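Local coordinates for POU domain, class 6, transcription factor 1 (Homo sapiens, PDB 3D1N), which binds DNA as a transcription factor, probably preferring a variant of the octamer motif, through a POU-specific domain joined to a homeodomain, at residues L22-V27 against S42-F47; Q29-T34 against E65-E70; E113-P116 against Q121-T124. The protein carries 2 engineered substitutions. All coordinates share one frame; numbering follows the deposited sequence.

Contact 1 of 3, residues L22-V27 against S42-F47. Engineered in segment 42-47: Ser45 (natural residue Cys). With nucleotides of chain C.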
ATOM      1  N   LEU K  22      -7.743  -6.093 -11.324  1.00 95.99           N
ATOM      2  CA  LEU K  22      -9.082  -6.473 -10.874  1.00 88.01           C
ATOM      3  C   LEU K  22      -9.205  -6.686  -9.368  1.00 87.31           C
ATOM      4  O   LEU K  22      -8.352  -7.330  -8.743  1.00 78.84           O
ATOM      5  CB  LEU K  22      -9.558  -7.717 -11.616  1.00 78.71           C
ATOM      6  CG  LEU K  22     -10.253  -7.394 -12.939  1.00 89.34           C
ATOM      7  CD1 LEU K  22     -10.728  -8.668 -13.609  1.00 67.71           C
ATOM      8  CD2 LEU K  22     -11.416  -6.429 -12.725  1.00 63.57           C
ATOM      9  N   THR K  23     -10.274  -6.136  -8.793  1.00 57.44           N
ATOM     10  CA  THR K  23     -10.556  -6.340  -7.381  1.00 77.94           C
ATOM     11  C   THR K  23     -11.273  -7.680  -7.164  1.00 85.58           C
ATOM     12  O   THR K  23     -12.058  -8.121  -8.015  1.00 70.70           O
ATOM     13  CB  THR K  23     -11.415  -5.198  -6.810  1.00 69.95           C
ATOM     14  OG1 THR K  23     -12.633  -5.094  -7.551  1.00 62.69           O
ATOM     15  CG2 THR K  23     -10.682  -3.884  -6.904  1.00 54.59           C
ATOM     16  N   GLN K  24     -10.976  -8.331  -6.040  1.00 74.69           N
ATOM     17  CA  GLN K  24     -11.717  -9.508  -5.613  1.00 66.06           C
ATOM     18  C   GLN K  24     -13.169  -9.122  -5.678  1.00 63.39           C
ATOM     19  O   GLN K  24     -14.030  -9.895  -6.093  1.00 72.73           O
ATOM     20  CB  GLN K  24     -11.379  -9.872  -4.163  1.00 58.61           C
ATOM     21  CG  GLN K  24      -9.915 -10.224  -3.926  1.00 64.37           C
ATOM     22  CD  GLN K  24      -9.597 -10.438  -2.458  1.00 64.08           C
ATOM     23  OE1 GLN K  24     -10.248  -9.872  -1.576  1.00 55.09           O
ATOM     24  NE2 GLN K  24      -8.590 -11.258  -2.188  1.00 61.22           N
ATOM     25  N   THR K  25     -13.434  -7.894  -5.278  1.00 49.39           N
ATOM     26  CA  THR K  25     -14.803  -7.461  -5.142  1.00 71.16           C
ATOM     27  C   THR K  25     -15.435  -7.179  -6.495  1.00 55.76           C
ATOM     28  O   THR K  25     -16.619  -6.902  -6.587  1.00 69.08           O
ATOM     29  CB  THR K  25     -14.922  -6.280  -4.159  1.00 72.80           C
ATOM     30  OG1 THR K  25     -16.170  -5.604  -4.359  1.00 48.63           O
ATOM     31  CG2 THR K  25     -13.744  -5.319  -4.321  1.00 63.83           C
ATOM     32  N   GLN K  26     -14.641  -7.282  -7.549  1.00 76.16           N
ATOM     33  CA  GLN K  26     -15.181  -7.229  -8.904  1.00 86.05           C
ATOM     34  C   GLN K  26     -15.485  -8.634  -9.383  1.00 86.17           C
ATOM     35  O   GLN K  26     -16.584  -8.913  -9.855  1.00 85.09           O
ATOM     36  CB  GLN K  26     -14.188  -6.578  -9.861  1.00 80.35           C
ATOM     37  CG  GLN K  26     -14.343  -5.080  -9.973  1.00 84.62           C
ATOM     38  CD  GLN K  26     -13.205  -4.440 -10.737  1.00 79.69           C
ATOM     39  OE1 GLN K  26     -12.027  -4.770 -10.535  1.00 58.60           O
ATOM     40  NE2 GLN K  26     -13.552  -3.507 -11.617  1.00 78.91           N
ATOM     41  N   VAL K  27     -14.485  -9.503  -9.267  1.00 78.60           N
ATOM     42  CA  VAL K  27     -14.620 -10.911  -9.604  1.00 83.67           C
ATOM     43  C   VAL K  27     -15.984 -11.424  -9.167  1.00 84.26           C
ATOM     44  O   VAL K  27     -16.873 -11.630  -9.990  1.00 79.28           O
ATOM     45  CB  VAL K  27     -13.523 -11.758  -8.917  1.00 76.48           C
ATOM     46  CG1 VAL K  27     -13.567 -13.193  -9.407  1.00 77.48           C
ATOM     47  CG2 VAL K  27     -12.151 -11.160  -9.168  1.00 71.99           C
ATOM     48  N   SER K  42     -15.676 -11.687  -0.040  1.00 67.69           N
ATOM     49  CA  SER K  42     -15.150 -12.501   1.054  1.00 63.62           C
ATOM     50  C   SER K  42     -14.842 -13.911   0.603  1.00 57.09           C
ATOM     51  O   SER K  42     -13.799 -14.473   0.957  1.00 44.66           O
ATOM     52  CB  SER K  42     -16.129 -12.564   2.217  1.00 50.03           C
ATOM     53  OG  SER K  42     -15.456 -13.077   3.353  1.00 61.93           O
ATOM     54  N   ALA K  43     -15.762 -14.473  -0.174  1.00 58.01           N
ATOM     55  CA  ALA K  43     -15.531 -15.741  -0.860  1.00 57.82           C
ATOM     56  C   ALA K  43     -14.176 -15.712  -1.572  1.00 72.52           C
ATOM     57  O   ALA K  43     -13.258 -16.470  -1.227  1.00 56.62           O
ATOM     58  CB  ALA K  43     -16.645 -15.998  -1.855  1.00 48.11           C
ATOM     59  N   ILE K  44     -14.056 -14.807  -2.544  1.00 67.43           N
ATOM     60  CA  ILE K  44     -12.834 -14.654  -3.328  1.00 61.74           C
ATOM     61  C   ILE K  44     -11.599 -14.557  -2.446  1.00 67.61           C
ATOM     62  O   ILE K  44     -10.609 -15.266  -2.656  1.00 60.19           O
ATOM     63  CB  ILE K  44     -12.893 -13.394  -4.186  1.00 73.17           C
ATOM     64  CG1 ILE K  44     -14.320 -13.167  -4.699  1.00 81.68           C
ATOM     65  CG2 ILE K  44     -11.869 -13.479  -5.312  1.00 69.35           C
ATOM     66  CD1 ILE K  44     -14.763 -14.128  -5.786  1.00 71.82           C
ATOM     67  N   SER K  45     -11.664 -13.668  -1.461  1.00 54.76           N
ATOM     68  CA  SER K  45     -10.588 -13.547  -0.494  1.00 59.69           C
ATOM     69  C   SER K  45     -10.225 -14.908   0.115  1.00 74.51           C
ATOM     70  O   SER K  45      -9.108 -15.402  -0.102  1.00 54.65           O
ATOM     71  CB  SER K  45     -10.957 -12.552   0.599  1.00 45.60           C
ATOM     72  OG  SER K  45      -9.933 -12.520   1.579  1.00 48.97           O
ATOM     73  N   ARG K  46     -11.179 -15.502   0.852  1.00 75.16           N
ATOM     74  CA  ARG K  46     -11.006 -16.804   1.517  1.00 69.76           C
ATOM     75  C   ARG K  46     -10.435 -17.826   0.551  1.00 76.90           C
ATOM     76  O   ARG K  46      -9.480 -18.532   0.875  1.00 70.75           O
ATOM     77  CB  ARG K  46     -12.334 -17.361   2.053  1.00 70.23           C
ATOM     78  CG  ARG K  46     -13.193 -16.409   2.863  1.00 74.03           C
ATOM     79  CD  ARG K  46     -12.913 -16.492   4.339  1.00 64.41           C
ATOM     80  NE  ARG K  46     -13.494 -17.684   4.944  1.00105.45           N
ATOM     81  CZ  ARG K  46     -13.465 -17.948   6.249  1.00103.26           C
ATOM     82  NH1 ARG K  46     -12.881 -17.099   7.090  1.00 94.68           N
ATOM     83  NH2 ARG K  46     -14.016 -19.061   6.712  1.00 80.78           N
ATOM     84  N   PHE K  47     -11.036 -17.906  -0.634  1.00 60.05           N
ATOM     85  CA  PHE K  47     -10.565 -18.831  -1.651  1.00 70.72           C
ATOM     86  C   PHE K  47      -9.069 -18.672  -1.883  1.00 85.12           C
ATOM     87  O   PHE K  47      -8.284 -19.609  -1.691  1.00 72.49           O
ATOM     88  CB  PHE K  47     -11.290 -18.604  -2.971  1.00 50.93           C
ATOM     89  CG  PHE K  47     -10.961 -19.642  -4.011  1.00 92.38           C
ATOM     90  CD1 PHE K  47      -9.837 -19.510  -4.818  1.00 80.41           C
ATOM     91  CD2 PHE K  47     -11.763 -20.769  -4.163  1.00103.26           C
ATOM     92  CE1 PHE K  47      -9.527 -20.474  -5.768  1.00 91.26           C
ATOM     93  CE2 PHE K  47     -11.461 -21.736  -5.110  1.00 96.11           C
ATOM     94  CZ  PHE K  47     -10.340 -21.588  -5.913  1.00 99.24           C
TER
ATOM     95  P    DA C  10      -8.056  -6.421  -3.921  1.00 72.35           P
ATOM     96  OP1  DA C  10      -6.919  -6.912  -4.732  1.00 58.04           O
ATOM     97  OP2  DA C  10      -9.468  -6.556  -4.373  1.00 49.31           O
ATOM     98  O5'  DA C  10      -7.821  -7.059  -2.481  1.00 51.11           O
ATOM     99  C5'  DA C  10      -6.634  -6.761  -1.762  1.00 42.44           C
ATOM    100  C4'  DA C  10      -6.753  -7.271  -0.326  1.00 65.77           C
ATOM    101  O4'  DA C  10      -7.678  -6.475   0.461  1.00 56.90           O
ATOM    102  C3'  DA C  10      -7.244  -8.715  -0.195  1.00 62.82           C
ATOM    103  O3'  DA C  10      -6.283  -9.419   0.587  1.00 69.68           O
ATOM    104  C2'  DA C  10      -8.638  -8.619   0.447  1.00 52.22           C
ATOM    105  C1'  DA C  10      -8.520  -7.320   1.239  1.00 42.16           C
ATOM    106  N9   DA C  10      -9.735  -6.541   1.526  1.00 34.81           N
ATOM    107  C8   DA C  10     -10.689  -6.092   0.640  1.00 41.26           C
ATOM    108  N7   DA C  10     -11.656  -5.374   1.200  1.00 33.33           N
ATOM    109  C5   DA C  10     -11.308  -5.339   2.555  1.00 36.80           C
ATOM    110  C6   DA C  10     -11.917  -4.738   3.692  1.00 35.71           C
ATOM    111  N6   DA C  10     -13.057  -4.018   3.622  1.00 26.08           N
ATOM    112  N1   DA C  10     -11.315  -4.916   4.902  1.00 30.71           N
ATOM    113  C2   DA C  10     -10.183  -5.629   4.956  1.00 34.49           C
ATOM    114  N3   DA C  10      -9.504  -6.227   3.961  1.00 27.52           N
ATOM    115  C4   DA C  10     -10.127  -6.050   2.771  1.00 37.93           C
ATOM    116  P    DA C  11      -6.488 -10.966   0.922  1.00 69.03           P
ATOM    117  OP1  DA C  11      -5.188 -11.658   1.119  1.00 54.49           O
ATOM    118  OP2  DA C  11      -7.451 -11.507  -0.064  1.00 54.37           O
ATOM    119  O5'  DA C  11      -7.112 -10.763   2.381  1.00 52.95           O
ATOM    120  C5'  DA C  11      -6.167 -10.428   3.405  1.00 51.77           C
ATOM    121  C4'  DA C  11      -6.807 -10.203   4.770  1.00 63.51           C
ATOM    122  O4'  DA C  11      -7.994  -9.393   4.618  1.00 57.37           O
ATOM    123  C3'  DA C  11      -7.245 -11.465   5.500  1.00 46.46           C
ATOM    124  O3'  DA C  11      -6.510 -11.571   6.706  1.00 59.26           O
ATOM    125  C2'  DA C  11      -8.749 -11.282   5.728  1.00 57.93           C
ATOM    126  C1'  DA C  11      -8.981  -9.790   5.531  1.00 37.48           C
ATOM    127  N9   DA C  11     -10.229  -9.376   4.894  1.00 39.21           N
ATOM    128  C8   DA C  11     -10.653  -9.619   3.602  1.00 37.23           C
ATOM    129  N7   DA C  11     -11.832  -9.072   3.319  1.00 32.97           N
ATOM    130  C5   DA C  11     -12.191  -8.427   4.504  1.00 35.62           C
ATOM    131  C6   DA C  11     -13.321  -7.661   4.876  1.00 38.97           C
ATOM    132  N6   DA C  11     -14.336  -7.399   4.049  1.00 28.13           N
ATOM    133  N1   DA C  11     -13.365  -7.167   6.134  1.00 34.93           N
ATOM    134  C2   DA C  11     -12.332  -7.429   6.948  1.00 42.01           C
ATOM    135  N3   DA C  11     -11.216  -8.131   6.721  1.00 32.13           N
ATOM    136  C4   DA C  11     -11.212  -8.603   5.473  1.00 22.08           C
ATOM    137  P    DT C  12      -6.836 -12.785   7.689  1.00 74.78           P
ATOM    138  OP1  DT C  12      -5.859 -12.845   8.808  1.00 50.35           O
ATOM    139  OP2  DT C  12      -7.102 -13.974   6.841  1.00 81.07           O
ATOM    140  O5'  DT C  12      -8.214 -12.261   8.281  1.00 43.43           O
ATOM    141  C5'  DT C  12      -8.172 -11.373   9.367  1.00 31.97           C
ATOM    142  C4'  DT C  12      -9.592 -11.176   9.848  1.00 52.42           C
ATOM    143  O4'  DT C  12     -10.465 -10.849   8.746  1.00 55.20           O
ATOM    144  C3'  DT C  12     -10.226 -12.417  10.460  1.00 46.71           C
ATOM    145  O3'  DT C  12     -10.440 -12.103  11.829  1.00 62.85           O
ATOM    146  C2'  DT C  12     -11.522 -12.603   9.661  1.00 36.12           C
ATOM    147  C1'  DT C  12     -11.758 -11.193   9.176  1.00 37.67           C
ATOM    148  N1   DT C  12     -12.621 -11.065   8.002  1.00 37.11           N
ATOM    149  C2   DT C  12     -13.725 -10.236   8.067  1.00 38.33           C
ATOM    150  O2   DT C  12     -14.057  -9.605   9.054  1.00 40.55           O
ATOM    151  N3   DT C  12     -14.453 -10.168   6.916  1.00 35.02           N
ATOM    152  C4   DT C  12     -14.176 -10.829   5.738  1.00 35.52           C
ATOM    153  O4   DT C  12     -14.903 -10.705   4.759  1.00 30.75           O
ATOM    154  C5   DT C  12     -12.998 -11.671   5.736  1.00 37.75           C
ATOM    155  C7   DT C  12     -12.598 -12.403   4.483  1.00 35.98           C
ATOM    156  C6   DT C  12     -12.274 -11.751   6.859  1.00 25.70           C
TER

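Contact 2 of 3, residues Q29-T34 against E65-E70. Unlike the reference sequence in segment 29-34: Met31 (reference Leu).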
ATOM      1  N   GLN K  29     -18.436 -10.026  -7.788  1.00 87.38           N
ATOM      2  CA  GLN K  29     -19.547  -9.140  -8.115  1.00 98.03           C
ATOM      3  C   GLN K  29     -20.069  -9.368  -9.535  1.00102.27           C
ATOM      4  O   GLN K  29     -21.274  -9.284  -9.789  1.00 99.29           O
ATOM      5  CB  GLN K  29     -19.138  -7.678  -7.899  1.00101.90           C
ATOM      6  CG  GLN K  29     -19.935  -6.656  -8.696  1.00102.59           C
ATOM      7  CD  GLN K  29     -19.373  -6.439 -10.093  1.00117.67           C
ATOM      8  OE1 GLN K  29     -20.126  -6.239 -11.052  1.00117.90           O
ATOM      9  NE2 GLN K  29     -18.041  -6.487 -10.215  1.00 98.52           N
ATOM     10  N   ALA K  30     -19.158  -9.659 -10.457  1.00101.15           N
ATOM     11  CA  ALA K  30     -19.532  -9.926 -11.839  1.00101.90           C
ATOM     12  C   ALA K  30     -19.922 -11.386 -12.010  1.00102.44           C
ATOM     13  O   ALA K  30     -20.979 -11.694 -12.557  1.00104.00           O
ATOM     14  CB  ALA K  30     -18.389  -9.577 -12.769  1.00104.68           C
HETATM   15  N   MSE K  31     -19.067 -12.279 -11.527  1.00 96.88           N
HETATM   16  CA  MSE K  31     -19.275 -13.706 -11.717  1.00100.92           C
HETATM   17  C   MSE K  31     -20.423 -14.237 -10.867  1.00103.46           C
HETATM   18  O   MSE K  31     -20.800 -15.403 -10.977  1.00103.06           O
HETATM   19  CB  MSE K  31     -17.990 -14.488 -11.443  1.00 99.48           C
HETATM   20  CG  MSE K  31     -17.849 -15.019 -10.032  1.00 87.28           C
HETATM   21 SE   MSE K  31     -16.296 -16.209  -9.891  1.00135.41          SE
HETATM   22  CE  MSE K  31     -16.730 -17.511 -11.317  1.00112.60           C
ATOM     23  N   THR K  32     -20.981 -13.375 -10.025  1.00106.58           N
ATOM     24  CA  THR K  32     -22.184 -13.720  -9.288  1.00108.00           C
ATOM     25  C   THR K  32     -23.272 -14.083 -10.295  1.00115.72           C
ATOM     26  O   THR K  32     -23.403 -13.439 -11.337  1.00111.37           O
ATOM     27  CB  THR K  32     -22.646 -12.566  -8.399  1.00102.56           C
ATOM     28  OG1 THR K  32     -23.677 -13.022  -7.519  1.00105.33           O
ATOM     29  CG2 THR K  32     -23.171 -11.424  -9.244  1.00107.46           C
ATOM     30  N   ALA K  33     -24.044 -15.116  -9.972  1.00129.87           N
ATOM     31  CA  ALA K  33     -24.920 -15.804 -10.934  1.00135.26           C
ATOM     32  C   ALA K  33     -25.759 -14.955 -11.909  1.00142.48           C
ATOM     33  O   ALA K  33     -25.642 -15.135 -13.120  1.00148.31           O
ATOM     34  CB  ALA K  33     -25.794 -16.839 -10.224  1.00130.45           C
ATOM     35  N   THR K  34     -26.603 -14.050 -11.411  1.00140.35           N
ATOM     36  CA  THR K  34     -26.739 -13.753  -9.989  1.00144.49           C
ATOM     37  C   THR K  34     -27.980 -14.426  -9.384  1.00147.31           C
ATOM     38  O   THR K  34     -28.314 -14.205  -8.217  1.00142.65           O
ATOM     39  CB  THR K  34     -26.797 -12.221  -9.755  1.00142.13           C
ATOM     40  OG1 THR K  34     -25.842 -11.570 -10.604  1.00133.45           O
ATOM     41  CG2 THR K  34     -26.501 -11.873  -8.297  1.00123.33           C
ATOM     42  N   GLU K  65     -12.054 -21.148 -12.930  1.00108.29           N
ATOM     43  CA  GLU K  65     -11.439 -21.268 -14.250  1.00107.36           C
ATOM     44  C   GLU K  65     -12.406 -21.003 -15.400  1.00107.23           C
ATOM     45  O   GLU K  65     -12.031 -20.403 -16.409  1.00105.71           O
ATOM     46  CB  GLU K  65     -10.792 -22.640 -14.421  1.00 97.87           C
ATOM     47  CG  GLU K  65      -9.282 -22.588 -14.440  1.00110.75           C
ATOM     48  CD  GLU K  65      -8.648 -23.914 -14.081  1.00114.11           C
ATOM     49  OE1 GLU K  65      -7.399 -23.996 -14.077  1.00116.02           O
ATOM     50  OE2 GLU K  65      -9.402 -24.870 -13.796  1.00116.82           O
ATOM     51  N   LYS K  66     -13.650 -21.445 -15.247  1.00105.10           N
ATOM     52  CA  LYS K  66     -14.667 -21.217 -16.269  1.00112.16           C
ATOM     53  C   LYS K  66     -15.085 -19.747 -16.319  1.00114.65           C
ATOM     54  O   LYS K  66     -16.177 -19.414 -16.788  1.00115.61           O
ATOM     55  CB  LYS K  66     -15.887 -22.110 -16.023  1.00108.74           C
ATOM     56  N   TRP K  67     -14.207 -18.878 -15.829  1.00112.87           N
ATOM     57  CA  TRP K  67     -14.459 -17.443 -15.797  1.00113.07           C
ATOM     58  C   TRP K  67     -13.141 -16.699 -15.930  1.00111.22           C
ATOM     59  O   TRP K  67     -13.027 -15.757 -16.707  1.00110.91           O
ATOM     60  CB  TRP K  67     -15.129 -17.052 -14.485  1.00106.08           C
ATOM     61  CG  TRP K  67     -15.910 -15.781 -14.568  1.00110.20           C
ATOM     62  CD1 TRP K  67     -17.222 -15.649 -14.920  1.00122.53           C
ATOM     63  CD2 TRP K  67     -15.436 -14.460 -14.285  1.00110.82           C
ATOM     64  NE1 TRP K  67     -17.596 -14.326 -14.874  1.00114.38           N
ATOM     65  CE2 TRP K  67     -16.519 -13.575 -14.487  1.00113.47           C
ATOM     66  CE3 TRP K  67     -14.206 -13.938 -13.879  1.00106.77           C
ATOM     67  CZ2 TRP K  67     -16.407 -12.198 -14.296  1.00111.60           C
ATOM     68  CZ3 TRP K  67     -14.097 -12.569 -13.691  1.00106.51           C
ATOM     69  CH2 TRP K  67     -15.192 -11.716 -13.899  1.00109.74           C
ATOM     70  N   LEU K  68     -12.152 -17.134 -15.154  1.00109.33           N
ATOM     71  CA  LEU K  68     -10.797 -16.596 -15.216  1.00103.67           C
ATOM     72  C   LEU K  68     -10.213 -16.736 -16.618  1.00114.51           C
ATOM     73  O   LEU K  68      -9.844 -15.746 -17.251  1.00106.48           O
ATOM     74  CB  LEU K  68      -9.910 -17.320 -14.203  1.00104.08           C
ATOM     75  CG  LEU K  68      -8.399 -17.321 -14.435  1.00116.70           C
ATOM     76  CD1 LEU K  68      -7.826 -15.927 -14.255  1.00106.53           C
ATOM     77  CD2 LEU K  68      -7.722 -18.312 -13.493  1.00111.55           C
ATOM     78  N   ASN K  69     -10.126 -17.973 -17.098  1.00121.40           N
ATOM     79  CA  ASN K  69      -9.701 -18.224 -18.468  1.00119.14           C
ATOM     80  C   ASN K  69     -10.670 -17.563 -19.439  1.00118.71           C
ATOM     81  O   ASN K  69     -10.260 -16.838 -20.348  1.00115.85           O
ATOM     82  CB  ASN K  69      -9.619 -19.726 -18.742  1.00107.04           C
ATOM     83  CG  ASN K  69      -8.555 -20.418 -17.906  1.00118.90           C
ATOM     84  OD1 ASN K  69      -8.044 -19.856 -16.935  1.00117.66           O
ATOM     85  ND2 ASN K  69      -8.217 -21.648 -18.282  1.00111.75           N
ATOM     86  N   GLU K  70     -11.960 -17.804 -19.219  1.00111.64           N
ATOM     87  CA  GLU K  70     -13.021 -17.249 -20.055  1.00114.37           C
ATOM     88  C   GLU K  70     -12.934 -15.733 -20.244  1.00121.08           C
ATOM     89  O   GLU K  70     -13.415 -15.206 -21.242  1.00116.27           O
ATOM     90  CB  GLU K  70     -14.389 -17.615 -19.474  1.00112.01           C
TER

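Contact 3 of 3, residues E113-P116 against Q121-T124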
ATOM      1  N   GLU K 113     -10.932  12.409  20.938  1.00122.22           N
ATOM      2  CA  GLU K 113     -10.388  12.211  22.276  1.00122.25           C
ATOM      3  C   GLU K 113     -11.545  11.892  23.209  1.00122.04           C
ATOM      4  O   GLU K 113     -11.413  11.090  24.138  1.00115.71           O
ATOM      5  CB  GLU K 113      -9.654  13.466  22.755  1.00109.17           C
ATOM      6  N   LYS K 114     -12.684  12.527  22.940  1.00122.12           N
ATOM      7  CA  LYS K 114     -13.919  12.287  23.676  1.00119.53           C
ATOM      8  C   LYS K 114     -14.480  10.904  23.367  1.00125.14           C
ATOM      9  O   LYS K 114     -14.350   9.978  24.168  1.00123.64           O
ATOM     10  CB  LYS K 114     -14.961  13.353  23.330  1.00113.13           C
ATOM     11  N   ASN K 115     -15.102  10.765  22.200  1.00121.44           N
ATOM     12  CA  ASN K 115     -15.707   9.497  21.808  1.00123.57           C
ATOM     13  C   ASN K 115     -14.965   8.823  20.651  1.00120.83           C
ATOM     14  O   ASN K 115     -15.172   9.175  19.490  1.00113.60           O
ATOM     15  CB  ASN K 115     -17.186   9.698  21.456  1.00122.07           C
ATOM     16  CG  ASN K 115     -18.021   8.457  21.717  1.00123.18           C
ATOM     17  OD1 ASN K 115     -17.485   7.379  21.979  1.00104.88           O
ATOM     18  ND2 ASN K 115     -19.342   8.606  21.653  1.00112.87           N
ATOM     19  N   PRO K 116     -14.089   7.855  20.977  1.00123.66           N
ATOM     20  CA  PRO K 116     -13.305   7.058  20.023  1.00116.39           C
ATOM     21  C   PRO K 116     -14.125   6.337  18.949  1.00111.42           C
ATOM     22  O   PRO K 116     -13.969   6.674  17.776  1.00119.26           O
ATOM     23  CB  PRO K 116     -12.585   6.050  20.923  1.00103.55           C
ATOM     24  CG  PRO K 116     -12.410   6.785  22.204  1.00115.95           C
ATOM     25  CD  PRO K 116     -13.667   7.604  22.367  1.00119.92           C
ATOM     26  N   GLN K 121     -25.327   6.662  13.901  1.00126.18           N
ATOM     27  CA  GLN K 121     -26.316   7.701  14.162  1.00129.49           C
ATOM     28  C   GLN K 121     -25.657   9.022  14.586  1.00131.03           C
ATOM     29  O   GLN K 121     -25.983  10.088  14.057  1.00125.53           O
ATOM     30  CB  GLN K 121     -27.327   7.225  15.214  1.00100.42           C
ATOM     31  N   GLU K 122     -24.726   8.952  15.532  1.00123.98           N
ATOM     32  CA  GLU K 122     -24.067  10.158  16.024  1.00124.00           C
ATOM     33  C   GLU K 122     -22.977  10.633  15.069  1.00123.65           C
ATOM     34  O   GLU K 122     -22.603  11.807  15.075  1.00122.56           O
ATOM     35  CB  GLU K 122     -23.504   9.938  17.429  1.00121.53           C
ATOM     36  CG  GLU K 122     -22.328   8.986  17.499  1.00125.19           C
ATOM     37  CD  GLU K 122     -22.210   8.326  18.860  1.00127.39           C
ATOM     38  OE1 GLU K 122     -23.247   7.870  19.382  1.00126.03           O
ATOM     39  OE2 GLU K 122     -21.088   8.257  19.406  1.00127.61           O
ATOM     40  N   ILE K 123     -22.476   9.714  14.249  1.00127.95           N
ATOM     41  CA  ILE K 123     -21.481  10.032  13.225  1.00129.22           C
ATOM     42  C   ILE K 123     -22.057  10.959  12.158  1.00122.82           C
ATOM     43  O   ILE K 123     -21.485  12.009  11.859  1.00116.32           O
ATOM     44  CB  ILE K 123     -20.943   8.754  12.531  1.00130.38           C
ATOM     45  CG1 ILE K 123     -19.904   8.054  13.412  1.00124.60           C
ATOM     46  CG2 ILE K 123     -20.349   9.091  11.165  1.00109.84           C
ATOM     47  CD1 ILE K 123     -19.289   6.828  12.767  1.00103.87           C
ATOM     48  N   THR K 124     -23.193  10.561  11.591  1.00124.90           N
ATOM     49  CA  THR K 124     -23.862  11.362  10.573  1.00126.26           C
ATOM     50  C   THR K 124     -24.355  12.685  11.158  1.00117.33           C
ATOM     51  O   THR K 124     -24.627  13.637  10.426  1.00115.93           O
ATOM     52  CB  THR K 124     -25.030  10.593   9.912  1.00122.87           C
ATOM     53  OG1 THR K 124     -25.717  11.454   8.994  1.00126.93           O
ATOM     54  CG2 THR K 124     -26.008  10.087  10.961  1.00113.50           C
TER

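Contact 1 of 3, residues L22-V27 against S42-F47
Gln24 and Ile44 join helix 24-31 to helix 41-49, the helix-turn-helix of the POU-specific domain, with 41-49 as its recognition helix. Gln24 CG lies beside its backbone N (chi1 -62°), and the extended chain beyond runs past Ile44 to the DNA phosphates. Its CB rests 3.8 Å from Ile44 CG2. CG follows the same methyl, with OP2 of DA10 of chain C also close, and CD comes near OP2 of DA11 of chain C and C2' of DA10. At the tip, NE2 lies 3.5 Å from Ser45 CA and hydrogen-bonds to OP2 of DA11 (modelled doubtfully short); it also donates to Glu48, while OE1 accepts from Gln41. Glutamine suits this place because its methylenes can pack on carbon and its amide can still serve both helix and DNA. With a leucine here, the phosphate of DA11 would probably lose its amide donor, and Gln41 and Glu48 would be left without their mate. Farther inside, Val27 CG1 meets Ile44 CD1 at 3.9 Å, so the isoleucine covers two residues. Just after the N-cap Thr23, Gln24 N donates to DA10 OP2 at 2.9 Å. Ser45, an engineered replacement of cysteine, places OG 3.1 Å from DA11 OP2 in a hydrogen bond. One turn back, Ser42 OG donates to O4 of DT12 of chain C across 2.8 Å.

Contact 2 of 3, residues Q29-T34 against E65-E70
Met31 and Trp67 meet through one torsion of the tryptophan and one turn near the end of Met31. Trp67 carries CG roughly opposite its backbone N (chi1 -156°), which swings the indole out from helix 54-73 toward helix 24-31. Met31, modelled as selenomethionine and differing from the leucine of the reference sequence, runs extended as far as SE and then turns at chi3 (-55°), bringing CE back to the tryptophan. Two ends of one side chain therefore lie on the same side of the indole plane. Met31 CB makes a CH-pi contact, 3.5 Å from the centroid of the Trp67 five-membered ring and 14° off its normal. Met31 CE lies on that side too, near where the ring joins its stem, 3.6 Å from Trp67 CB. Between them Met31 SE is 5.0 Å from the same centroid and approaches obliquely, a Met-aromatic contact. Ala30 extends the patch: its CB reaches Trp67 CZ2 at 3.6 Å, approaching the six-membered ring obliquely. A small methyl suits this place, where the indole also passes near the backbone, Met31 N 3.8 Å from Trp67 CZ2.

The contact ties the second helix of the POU-specific bundle to its last one. Phe85 of helix 79-86 packs edge-to-face with Trp67, and Val86 of that helix touches Ala30. Deeper in, Met31 also meets Val63 and Leu64.

Across these two segments the close atoms are mostly carbon, with the indole NE1 among them and selenium farther off. Such attraction is chiefly dispersive and depends little on exact angles, so the broad, flat fit of indole against helix is likely to matter more than any single directed bond.

Contact 3 of 3, residues E113-P116 against Q121-T124
Asn115 and Glu122 face each other with their backbones well apart, CA atoms 10.2 Å from each other, Asn115 just leaving helical geometry (phi -111°) after helix 102-114 and Glu122 in the first turn of helix 120-129. The two side chains make the contact. Asn115 directs CB toward the other helix, and its CG lies on the far side from the backbone N, so the amide reaches outward. Glu122 takes the crowded position, CG between its backbone N and carbonyl carbon (chi1 69°), then extends. The two side chains cross at about a right angle and come together at ND2 of Asn115 and OE2 of Glu122, 2.9 Å apart. That distance would suit a hydrogen bond, but the angle is poor, and the amide and carboxylate planes are turned 51° against each other. The pair is better read as a polar approach of amide to carboxylate. From the loop, the short amide of Asn115 can offer an N-H toward a nearby carboxylate.

These residues belong to the homeodomain, whose first two helices are joined by the short loop that this contact spans; its third, helix 134-145, is the recognition helix in homeodomains generally. The site lies at the surface, about 9 Å from the nearest atom of the bound DNA.

The glutamate has a stronger partner in Thr119, which comes just before helix 120-129 and whose OG1 is hydrogen-bonded to Glu122 OE1. An acidic residue suits this first turn, since its charge probably interacts well with the helix dipole. Pro116 follows Asn115, and a proline ring disfavours helical geometry in the residue before it, in keeping with a helix that ends at Lys114.

From the N terminus, the chain first passes through 22-27 and 29-34, both on or beside helix 24-31. It returns to the first at 42-47, closing the loop of contact 1 through helix 41-49, and to the second only at 65-70, where helix 54-73 closes contact 2. The two loops cross, and their centres lie 11 Å apart; together they hold helix 24-31 between the recognition helix and the last helix of the POU-specific domain. They touch where Val27 O packs near Trp67 CH2. Contact 3 follows in series, closing the short loop between helix 102-114 and helix 120-129 of the homeodomain, centred about 31 Å from contact 1 and 40 Å from contact 2.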